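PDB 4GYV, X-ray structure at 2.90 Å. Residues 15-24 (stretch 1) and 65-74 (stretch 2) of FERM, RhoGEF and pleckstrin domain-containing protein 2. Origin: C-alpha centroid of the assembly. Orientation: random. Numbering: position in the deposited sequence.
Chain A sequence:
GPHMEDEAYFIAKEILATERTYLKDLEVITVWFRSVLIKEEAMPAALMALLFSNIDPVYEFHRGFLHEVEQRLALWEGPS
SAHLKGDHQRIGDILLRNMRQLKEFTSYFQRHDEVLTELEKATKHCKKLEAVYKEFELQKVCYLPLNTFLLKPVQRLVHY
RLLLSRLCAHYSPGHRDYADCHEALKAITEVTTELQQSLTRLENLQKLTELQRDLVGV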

# COMPACT_ATOMS: atom_id res chain seq x y z
N ILE A 15 -12.14 -6.12 -11.57
CA ILE A 15 -11.42 -5.25 -12.48
C ILE A 15 -10.55 -4.25 -11.72
O ILE A 15 -9.37 -4.07 -11.99
N LEU A 16 -11.15 -3.62 -10.72
CA LEU A 16 -10.45 -2.64 -9.92
C LEU A 16 -9.27 -3.23 -9.17
O LEU A 16 -8.15 -2.77 -9.29
N ALA A 17 -9.54 -4.25 -8.36
CA ALA A 17 -8.48 -4.83 -7.55
C ALA A 17 -7.33 -5.31 -8.40
O ALA A 17 -6.17 -5.12 -8.05
N THR A 18 -7.63 -5.94 -9.53
CA THR A 18 -6.57 -6.42 -10.39
C THR A 18 -5.84 -5.30 -11.13
O THR A 18 -4.67 -5.44 -11.45
N GLU A 19 -6.53 -4.20 -11.41
CA GLU A 19 -5.86 -3.04 -12.02
C GLU A 19 -4.79 -2.42 -11.11
O GLU A 19 -3.69 -2.12 -11.57
N ARG A 20 -5.14 -2.22 -9.83
CA ARG A 20 -4.23 -1.67 -8.83
C ARG A 20 -2.93 -2.48 -8.76
O ARG A 20 -1.84 -1.91 -8.79
N THR A 21 -3.05 -3.81 -8.70
CA THR A 21 -1.88 -4.68 -8.65
C THR A 21 -1.03 -4.59 -9.91
O THR A 21 0.19 -4.57 -9.85
N TYR A 22 -1.68 -4.58 -11.07
CA TYR A 22 -0.95 -4.63 -12.33
C TYR A 22 -0.13 -3.36 -12.43
O TYR A 22 1.00 -3.38 -12.93
N LEU A 23 -0.68 -2.27 -11.91
CA LEU A 23 0.01 -0.98 -11.88
C LEU A 23 1.26 -1.01 -11.03
O LEU A 23 2.34 -0.61 -11.48
N LYS A 24 1.13 -1.50 -9.79
CA LYS A 24 2.28 -1.71 -8.93
C LYS A 24 3.34 -2.60 -9.64
O LYS A 24 4.54 -2.42 -9.43
N PHE A 65 -7.32 5.01 -16.41
CA PHE A 65 -8.35 4.00 -16.29
C PHE A 65 -8.64 3.69 -14.83
O PHE A 65 -9.80 3.63 -14.41
N LEU A 66 -7.59 3.47 -14.05
CA LEU A 66 -7.76 3.12 -12.66
C LEU A 66 -8.47 4.25 -11.96
O LEU A 66 -9.34 4.03 -11.12
N HIS A 67 -8.12 5.46 -12.32
CA HIS A 67 -8.70 6.62 -11.65
C HIS A 67 -10.21 6.66 -11.83
O HIS A 67 -10.95 6.98 -10.90
N GLU A 68 -10.65 6.33 -13.04
CA GLU A 68 -12.05 6.37 -13.38
C GLU A 68 -12.78 5.20 -12.73
O GLU A 68 -13.88 5.36 -12.18
N VAL A 69 -12.16 4.02 -12.75
CA VAL A 69 -12.77 2.85 -12.15
C VAL A 69 -12.92 3.01 -10.64
O VAL A 69 -13.92 2.61 -10.07
N GLU A 70 -11.94 3.65 -10.01
CA GLU A 70 -11.96 3.84 -8.57
C GLU A 70 -13.07 4.77 -8.09
O GLU A 70 -13.70 4.52 -7.05
N GLN A 71 -13.28 5.85 -8.84
CA GLN A 71 -14.30 6.83 -8.52
C GLN A 71 -15.62 6.10 -8.51
O GLN A 71 -16.42 6.22 -7.58
N ARG A 72 -15.82 5.32 -9.57
CA ARG A 72 -17.10 4.73 -9.86
C ARG A 72 -17.43 3.68 -8.83
O ARG A 72 -18.52 3.66 -8.29
N LEU A 73 -16.46 2.83 -8.51
CA LEU A 73 -16.69 1.77 -7.55
C LEU A 73 -17.03 2.32 -6.19
O LEU A 73 -17.79 1.73 -5.44
N ALA A 74 -16.48 3.47 -5.85
CA ALA A 74 -16.79 4.03 -4.54
C ALA A 74 -18.20 4.61 -4.53
O ALA A 74 -18.89 4.60 -3.51

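Two helical segments far apart in sequence lie against each other here, running in roughly opposite directions with 145° between their axes and a closest axial approach of 9.9 Å. The backbones come nearest at two places, L16 CA to V69 CA at 6.4 Å and E19 CA to L66 CA at 6.5 Å. The contact buries 469 Å² in all, and of all the residues, L16 and L66 contribute the largest shares.

L16 points toward the second helix and adopts chi1 t, chi2 p, a favourable leucine conformation. Its side chain is a knob in the hole formed by L66, V69, E70 and L73. L16 CD1 lies 3.5 Å from L66 CD1, 3.6 Å from E70 CG and 3.7 Å from V69 CG1, while L16 CD2 reaches L73 CB at 4.0 Å. Leucine suits the site because its forked end can touch several walls of the pocket at once. V69, with chi1 t, offers a compact beta-branched wall where the backbones are close.

L66 returns the arrangement. It has the same t, p rotamer and sits among L16, E19, R20 and L23. L66 CD2 approaches L23 CD1 at 3.4 Å and R20 CG at 4.0 Å, and L66 CB lies 4.0 Å from E19 CG. The methylenes of the two charged residues thus serve as hydrophobic walls. L23, in the m, t rotamer, points toward the second helix and extends the apolar seam.

L16 and L66 are flanked by a polar pair. R20 and E70 both start out sideways, with chi1 between wells at -112° and -106°, yet their ends come nearer the opposing helix. R20 NE donates a hydrogen bond to E70 OE2 at 3.1 Å, with an N-H...O angle of 145°, and the pair forms a salt bridge. The carboxylate oxygen lies at the guanidinium edge, near its plane, where the N-H group can point to it. Both residues are partly exposed; the aliphatic carbons of R20 and E70 lie against L66 and L16, while their charged ends meet each other.

F65, with chi1 t, points toward the first helix. F65 CZ meets I15 CG2 at 4.2 Å, an apolar contact, and E19 OE2 approaches F65 CD2 at 3.3 Å, at the ring edge and near its plane. The hydrogen-bearing rim of an aromatic ring carries slight positive charge, so a carboxylate oxygen is tolerated there. E19, with chi1 t and chi2 p, is buried, but both its carboxylate oxygens are hydrogen-bonded elsewhere in the structure.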

# COMPACT_ATOMS: atom_id res chain seq x y z
CB ILE A 15 -12.38 -4.48 -13.39
CG1 ILE A 15 -13.06 -5.42 -14.39
CG2 ILE A 15 -11.67 -3.38 -14.19
CD1 ILE A 15 -14.14 -4.70 -15.17
CB LEU A 16 -11.41 -2.02 -8.93
CG LEU A 16 -10.74 -1.00 -8.03
CD1 LEU A 16 -10.24 0.09 -8.91
CD2 LEU A 16 -11.72 -0.43 -7.05
CB ALA A 17 -9.01 -5.97 -6.69
CB THR A 18 -7.05 -7.53 -11.36
OG1 THR A 18 -8.04 -7.02 -12.26
CG2 THR A 18 -7.59 -8.70 -10.59
CB GLU A 19 -6.87 -1.97 -12.43
CG GLU A 19 -6.28 -0.91 -13.35
CD GLU A 19 -6.09 -1.42 -14.80
OE1 GLU A 19 -6.48 -2.58 -15.10
OE2 GLU A 19 -5.57 -0.66 -15.64
CB ARG A 20 -4.90 -1.60 -7.45
CG ARG A 20 -5.17 -0.19 -6.91
CD ARG A 20 -5.56 -0.17 -5.42
NE ARG A 20 -6.93 0.31 -5.17
CZ ARG A 20 -7.96 -0.46 -4.80
NH1 ARG A 20 -7.80 -1.76 -4.63
NH2 ARG A 20 -9.16 0.09 -4.60
CB THR A 21 -2.28 -6.14 -8.52
OG1 THR A 21 -3.03 -6.32 -7.33
CG2 THR A 21 -1.04 -7.03 -8.43
CB TYR A 22 -1.91 -4.82 -13.51
CG TYR A 22 -1.41 -4.37 -14.85
CD1 TYR A 22 -0.49 -5.12 -15.56
CD2 TYR A 22 -1.88 -3.20 -15.43
CE1 TYR A 22 -0.04 -4.70 -16.80
CE2 TYR A 22 -1.44 -2.78 -16.66
CZ TYR A 22 -0.52 -3.53 -17.34
OH TYR A 22 -0.09 -3.11 -18.57
CB LEU A 23 -0.95 0.14 -11.47
CG LEU A 23 -1.72 0.61 -12.71
CD1 LEU A 23 -2.96 1.33 -12.35
CD2 LEU A 23 -0.86 1.48 -13.60
CB LYS A 24 1.84 -2.33 -7.61
CG LYS A 24 1.21 -1.37 -6.60
CD LYS A 24 2.08 -1.26 -5.32
CE LYS A 24 1.81 0.04 -4.53
NZ LYS A 24 0.46 0.08 -3.86
CB PHE A 65 -7.89 2.74 -17.00
CG PHE A 65 -8.91 1.66 -17.00
CD1 PHE A 65 -10.22 1.93 -17.33
CD2 PHE A 65 -8.56 0.36 -16.66
CE1 PHE A 65 -11.17 0.92 -17.33
CE2 PHE A 65 -9.50 -0.65 -16.66
CZ PHE A 65 -10.81 -0.36 -17.01
CB LEU A 66 -6.41 2.87 -11.99
CG LEU A 66 -6.45 2.70 -10.47
CD1 LEU A 66 -7.32 1.53 -10.10
CD2 LEU A 66 -5.04 2.51 -9.89
CB HIS A 67 -8.08 7.89 -12.20
CG HIS A 67 -8.55 9.12 -11.50
ND1 HIS A 67 -9.54 9.93 -12.01
CD2 HIS A 67 -8.17 9.66 -10.32
CE1 HIS A 67 -9.75 10.93 -11.18
NE2 HIS A 67 -8.93 10.79 -10.14
CB GLU A 68 -12.21 6.37 -14.89
CG GLU A 68 -11.86 7.70 -15.53
CD GLU A 68 -12.02 7.68 -17.05
OE1 GLU A 68 -12.90 6.95 -17.56
OE2 GLU A 68 -11.26 8.38 -17.75
CB VAL A 69 -12.00 1.56 -12.49
CG1 VAL A 69 -12.58 0.40 -11.76
CG2 VAL A 69 -12.07 1.29 -13.98
CB GLU A 70 -10.61 4.36 -8.09
CG GLU A 70 -9.79 3.32 -7.37
CD GLU A 70 -8.34 3.73 -7.19
OE1 GLU A 70 -8.00 4.91 -7.47
OE2 GLU A 70 -7.54 2.86 -6.76
CB GLN A 71 -14.40 7.86 -9.63
CG GLN A 71 -13.75 9.20 -9.41
CD GLN A 71 -14.27 10.22 -10.43
OE1 GLN A 71 -13.69 10.39 -11.51
NE2 GLN A 71 -15.38 10.87 -10.10
CB ARG A 72 -17.12 4.15 -11.27
CG ARG A 72 -18.37 3.38 -11.60
CD ARG A 72 -19.59 4.26 -11.55
NE ARG A 72 -19.50 5.37 -12.49
CZ ARG A 72 -19.81 5.29 -13.79
NH1 ARG A 72 -20.25 4.17 -14.33
NH2 ARG A 72 -19.68 6.36 -14.55
CB LEU A 73 -15.48 0.85 -7.45
CG LEU A 73 -15.55 -0.43 -8.28
CD1 LEU A 73 -16.66 -1.29 -7.73
CD2 LEU A 73 -15.78 -0.16 -9.78
CB ALA A 74 -15.76 5.05 -4.14